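Putative histidine protein kinase (Rhodobacter sphaeroides, PDB 3KYJ) is a CheA-type histidine kinase of chemotaxis, whose Hpt domain, the part present here, probably carries phosphate on a histidine and passes it to response regulators. Local coordinates at residues V44-K55 / A70-R81. Residues are numbered along the deposited sequence; the frame is centred on the assembly and turned at random.
Sequences VGPLFRAVHTFK and AHLCEDLIGLVR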
loop_
_atom_site.group_PDB
_atom_site.type_symbol
_atom_site.label_atom_id
_atom_site.label_comp_id
_atom_site.label_asym_id
_atom_site.label_seq_id
_atom_site.Cartn_x
_atom_site.Cartn_y
_atom_site.Cartn_z
ATOM N N VAL A 44 5.335 5.979 -16.329
ATOM C CA VAL A 44 3.959 5.767 -15.855
ATOM C C VAL A 44 3.915 4.764 -14.687
ATOM O O VAL A 44 3.158 4.944 -13.741
ATOM C CB VAL A 44 3.013 5.393 -17.035
ATOM C CG1 VAL A 44 1.634 4.925 -16.549
ATOM C CG2 VAL A 44 2.844 6.603 -17.946
ATOM N N GLY A 45 4.752 3.735 -14.725
ATOM C CA GLY A 45 4.833 2.792 -13.626
ATOM C C GLY A 45 5.296 3.428 -12.330
ATOM O O GLY A 45 4.612 3.327 -11.315
ATOM N N PRO A 46 6.449 4.106 -12.351
ATOM C CA PRO A 46 6.929 4.804 -11.157
ATOM C C PRO A 46 5.922 5.823 -10.639
ATOM O O PRO A 46 5.749 5.958 -9.436
ATOM C CB PRO A 46 8.217 5.475 -11.641
ATOM C CG PRO A 46 8.735 4.551 -12.748
ATOM C CD PRO A 46 7.493 4.003 -13.398
ATOM N N LEU A 47 5.272 6.539 -11.545
ATOM C CA LEU A 47 4.284 7.533 -11.162
ATOM C C LEU A 47 3.096 6.869 -10.445
ATOM O O LEU A 47 2.687 7.306 -9.362
ATOM C CB LEU A 47 3.844 8.288 -12.418
ATOM C CG LEU A 47 2.677 9.246 -12.219
ATOM C CD1 LEU A 47 3.010 10.352 -11.206
ATOM C CD2 LEU A 47 2.322 9.872 -13.558
ATOM N N PHE A 48 2.568 5.797 -11.022
ATOM C CA PHE A 48 1.481 5.067 -10.416
ATOM C C PHE A 48 1.873 4.569 -9.036
ATOM O O PHE A 48 1.118 4.736 -8.069
ATOM C CB PHE A 48 1.049 3.873 -11.289
ATOM C CG PHE A 48 -0.161 3.149 -10.748
ATOM C CD1 PHE A 48 -1.432 3.457 -11.222
ATOM C CD2 PHE A 48 -0.028 2.192 -9.778
ATOM C CE1 PHE A 48 -2.550 2.818 -10.738
ATOM C CE2 PHE A 48 -1.159 1.553 -9.262
ATOM C CZ PHE A 48 -2.412 1.870 -9.756
ATOM N N ARG A 49 3.042 3.941 -8.929
ATOM C CA ARG A 49 3.455 3.383 -7.644
ATOM C C ARG A 49 3.593 4.457 -6.564
ATOM O O ARG A 49 3.209 4.231 -5.412
ATOM C CB ARG A 49 4.754 2.588 -7.817
ATOM C CG ARG A 49 4.521 1.306 -8.608
ATOM C CD ARG A 49 5.747 0.384 -8.616
ATOM N NE ARG A 49 6.869 0.940 -9.363
ATOM C CZ ARG A 49 7.074 0.799 -10.672
ATOM N NH1 ARG A 49 6.205 0.158 -11.439
ATOM N NH2 ARG A 49 8.146 1.342 -11.214
ATOM N N ALA A 50 4.118 5.621 -6.938
ATOM C CA ALA A 50 4.293 6.706 -5.975
ATOM C C ALA A 50 2.944 7.194 -5.439
ATOM O O ALA A 50 2.772 7.364 -4.232
ATOM C CB ALA A 50 5.048 7.836 -6.612
ATOM N N VAL A 51 1.992 7.396 -6.331
ATOM C CA VAL A 51 0.674 7.867 -5.946
ATOM C C VAL A 51 -0.041 6.787 -5.138
ATOM O O VAL A 51 -0.661 7.074 -4.116
ATOM C CB VAL A 51 -0.136 8.278 -7.184
ATOM C CG1 VAL A 51 -1.560 8.628 -6.778
ATOM C CG2 VAL A 51 0.527 9.498 -7.822
ATOM N N HIS A 52 0.107 5.534 -5.550
ATOM C CA HIS A 52 -0.537 4.433 -4.854
ATOM C C HIS A 52 -0.014 4.309 -3.408
ATOM O O HIS A 52 -0.774 4.084 -2.464
ATOM C CB HIS A 52 -0.317 3.138 -5.633
ATOM C CG HIS A 52 -1.058 1.970 -5.071
ATOM N ND1 HIS A 52 -2.431 1.857 -5.140
ATOM C CD2 HIS A 52 -0.617 0.864 -4.424
ATOM C CE1 HIS A 52 -2.802 0.730 -4.559
ATOM N NE2 HIS A 52 -1.722 0.109 -4.118
ATOM N N THR A 53 1.293 4.469 -3.240
ATOM C CA THR A 53 1.897 4.461 -1.924
ATOM C C THR A 53 1.356 5.617 -1.069
ATOM O O THR A 53 0.970 5.442 0.101
ATOM C CB THR A 53 3.416 4.585 -2.053
ATOM O OG1 THR A 53 3.915 3.359 -2.585
ATOM C CG2 THR A 53 4.070 4.867 -0.693
ATOM N N PHE A 54 1.331 6.818 -1.642
ATOM C CA PHE A 54 0.841 7.967 -0.905
ATOM C C PHE A 54 -0.620 7.763 -0.470
ATOM O O PHE A 54 -0.983 8.029 0.674
ATOM C CB PHE A 54 1.023 9.223 -1.740
ATOM C CG PHE A 54 0.783 10.477 -0.958
ATOM C CD1 PHE A 54 1.812 11.091 -0.282
ATOM C CD2 PHE A 54 -0.488 11.005 -0.859
ATOM C CE1 PHE A 54 1.592 12.234 0.464
ATOM C CE2 PHE A 54 -0.724 12.140 -0.101
ATOM C CZ PHE A 54 0.307 12.755 0.558
ATOM N N LYS A 55 -1.435 7.245 -1.379
ATOM C CA LYS A 55 -2.810 6.913 -1.078
ATOM C C LYS A 55 -2.933 5.899 0.065
ATOM O O LYS A 55 -3.699 6.103 1.013
ATOM C CB LYS A 55 -3.492 6.368 -2.327
ATOM C CG LYS A 55 -4.974 6.120 -2.162
ATOM C CD LYS A 55 -5.626 5.347 -3.327
ATOM C CE LYS A 55 -5.313 3.865 -3.226
ATOM N NZ LYS A 55 -6.132 3.056 -4.175
ATOM N N ALA A 70 -5.567 11.622 -3.691
ATOM C CA ALA A 70 -4.615 10.668 -4.248
ATOM C C ALA A 70 -5.346 9.619 -5.087
ATOM O O ALA A 70 -4.856 9.198 -6.151
ATOM C CB ALA A 70 -3.802 10.010 -3.126
ATOM N N HIS A 71 -6.535 9.206 -4.646
ATOM C CA HIS A 71 -7.277 8.186 -5.356
ATOM C C HIS A 71 -7.661 8.664 -6.750
ATOM O O HIS A 71 -7.565 7.917 -7.718
ATOM C CB HIS A 71 -8.509 7.715 -4.560
ATOM C CG HIS A 71 -9.190 6.543 -5.187
ATOM N ND1 HIS A 71 -10.483 6.591 -5.655
ATOM C CD2 HIS A 71 -8.713 5.321 -5.525
ATOM C CE1 HIS A 71 -10.796 5.426 -6.196
ATOM N NE2 HIS A 71 -9.743 4.633 -6.118
ATOM N N LEU A 72 -8.139 9.895 -6.862
ATOM C CA LEU A 72 -8.527 10.365 -8.183
ATOM C C LEU A 72 -7.309 10.512 -9.090
ATOM O O LEU A 72 -7.400 10.231 -10.291
ATOM C CB LEU A 72 -9.301 11.673 -8.121
ATOM C CG LEU A 72 -10.792 11.555 -7.829
ATOM C CD1 LEU A 72 -11.494 12.802 -8.359
ATOM C CD2 LEU A 72 -11.452 10.320 -8.411
ATOM N N CYS A 73 -6.167 10.929 -8.538
ATOM C CA CYS A 73 -4.925 10.932 -9.319
ATOM C C CYS A 73 -4.637 9.531 -9.850
ATOM O O CYS A 73 -4.300 9.356 -11.022
ATOM C CB CYS A 73 -3.746 11.425 -8.488
ATOM S SG CYS A 73 -3.785 13.153 -8.048
ATOM N N GLU A 74 -4.786 8.527 -8.989
ATOM C CA GLU A 74 -4.485 7.145 -9.351
ATOM C C GLU A 74 -5.409 6.672 -10.450
ATOM O O GLU A 74 -4.968 5.978 -11.379
ATOM C CB GLU A 74 -4.598 6.232 -8.120
ATOM C CG GLU A 74 -4.088 4.820 -8.337
ATOM C CD GLU A 74 -4.392 3.930 -7.155
ATOM O OE1 GLU A 74 -3.584 3.909 -6.218
ATOM O OE2 GLU A 74 -5.442 3.270 -7.159
ATOM N N ASP A 75 -6.684 7.062 -10.377
ATOM C CA ASP A 75 -7.635 6.710 -11.424
ATOM C C ASP A 75 -7.177 7.259 -12.780
ATOM O O ASP A 75 -7.239 6.552 -13.801
ATOM C CB ASP A 75 -9.019 7.286 -11.132
ATOM C CG ASP A 75 -9.780 6.515 -10.058
ATOM O OD1 ASP A 75 -9.335 5.441 -9.591
ATOM O OD2 ASP A 75 -10.848 7.021 -9.685
ATOM N N LEU A 76 -6.726 8.516 -12.804
ATOM C CA LEU A 76 -6.329 9.150 -14.068
ATOM C C LEU A 76 -5.087 8.449 -14.626
ATOM O O LEU A 76 -5.007 8.128 -15.828
ATOM C CB LEU A 76 -6.062 10.644 -13.851
ATOM C CG LEU A 76 -5.600 11.428 -15.078
ATOM C CD1 LEU A 76 -6.553 11.244 -16.261
ATOM C CD2 LEU A 76 -5.467 12.891 -14.704
ATOM N N ILE A 77 -4.109 8.200 -13.764
ATOM C CA ILE A 77 -2.896 7.519 -14.201
ATOM C C ILE A 77 -3.243 6.102 -14.676
ATOM O O ILE A 77 -2.679 5.615 -15.652
ATOM C CB ILE A 77 -1.862 7.438 -13.065
ATOM C CG1 ILE A 77 -1.411 8.825 -12.650
ATOM C CG2 ILE A 77 -0.678 6.567 -13.501
ATOM C CD1 ILE A 77 -0.817 8.877 -11.239
ATOM N N GLY A 78 -4.187 5.445 -14.006
ATOM C CA GLY A 78 -4.649 4.132 -14.429
ATOM C C GLY A 78 -5.272 4.095 -15.822
ATOM O O GLY A 78 -5.156 3.091 -16.530
ATOM N N LEU A 79 -5.924 5.176 -16.237
ATOM C CA LEU A 79 -6.487 5.233 -17.591
ATOM C C LEU A 79 -5.369 5.181 -18.628
ATOM O O LEU A 79 -5.516 4.555 -19.680
ATOM C CB LEU A 79 -7.275 6.511 -17.821
ATOM C CG LEU A 79 -8.598 6.665 -17.074
ATOM C CD1 LEU A 79 -9.134 8.060 -17.340
ATOM C CD2 LEU A 79 -9.588 5.600 -17.517
ATOM N N VAL A 80 -4.274 5.877 -18.349
ATOM C CA VAL A 80 -3.074 5.822 -19.212
ATOM C C VAL A 80 -2.484 4.415 -19.208
ATOM O O VAL A 80 -2.180 3.852 -20.262
ATOM C CB VAL A 80 -1.997 6.833 -18.761
ATOM C CG1 VAL A 80 -0.746 6.678 -19.602
ATOM C CG2 VAL A 80 -2.516 8.254 -18.877
ATOM N N ARG A 81 -2.328 3.837 -18.021
ATOM C CA ARG A 81 -1.635 2.561 -17.905
ATOM C C ARG A 81 -2.463 1.417 -18.495
ATOM O O ARG A 81 -1.906 0.524 -19.143
ATOM C CB ARG A 81 -1.298 2.273 -16.433
ATOM C CG ARG A 81 -0.372 1.079 -16.247
ATOM C CD ARG A 81 -0.266 0.686 -14.789
ATOM N NE ARG A 81 -1.527 0.131 -14.305
ATOM C CZ ARG A 81 -1.734 -0.266 -13.056
ATOM N NH1 ARG A 81 -0.759 -0.172 -12.171
ATOM N NH2 ARG A 81 -2.908 -0.763 -12.701
#
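Glu74 OE1 is gripped twice: His52 ND1 donates a 2.6 Å hydrogen bond to it, nearly straight at 160°, and Lys55 NZ adds a weak one. ND1 comes in from above the carboxylate plane, while OE1 sits in the plane of the imidazole, which should help fix the rotation of that ring. Lys55 bends at chi3 (78°) to bring NZ 3.1 Å from Glu74 OE2, on its syn side but tilted out of the carboxylate plane, completing a salt bridge. His52, the predicted phosphorylation site, uses NE2 for a hydrogen bond to an acidic side chain on the chain of another protein. Segments 44-55 and 70-81, of neighbouring helices 40-60 and 64-82 in the Hpt helical bundle, run antiparallel (156°) and pack knobs-into-holes, axes 9.0 Å apart at closest approach. An alanine at Glu74 would probably leave His52 ND1 without its acceptor and the Lys55 ammonium without its salt-bridge partner. Further along, Arg81 sets its guanidinium, tilted, over one face of Phe48, a cation-pi contact with NH1 above the ring centre, and Glu74 CG approaches Phe48 CE1 obliquely at 3.5 Å. On the buried side Ile77 fills a hole between Val44, Leu47, Phe48 and Val51; helix 89-112 backs it through Leu95.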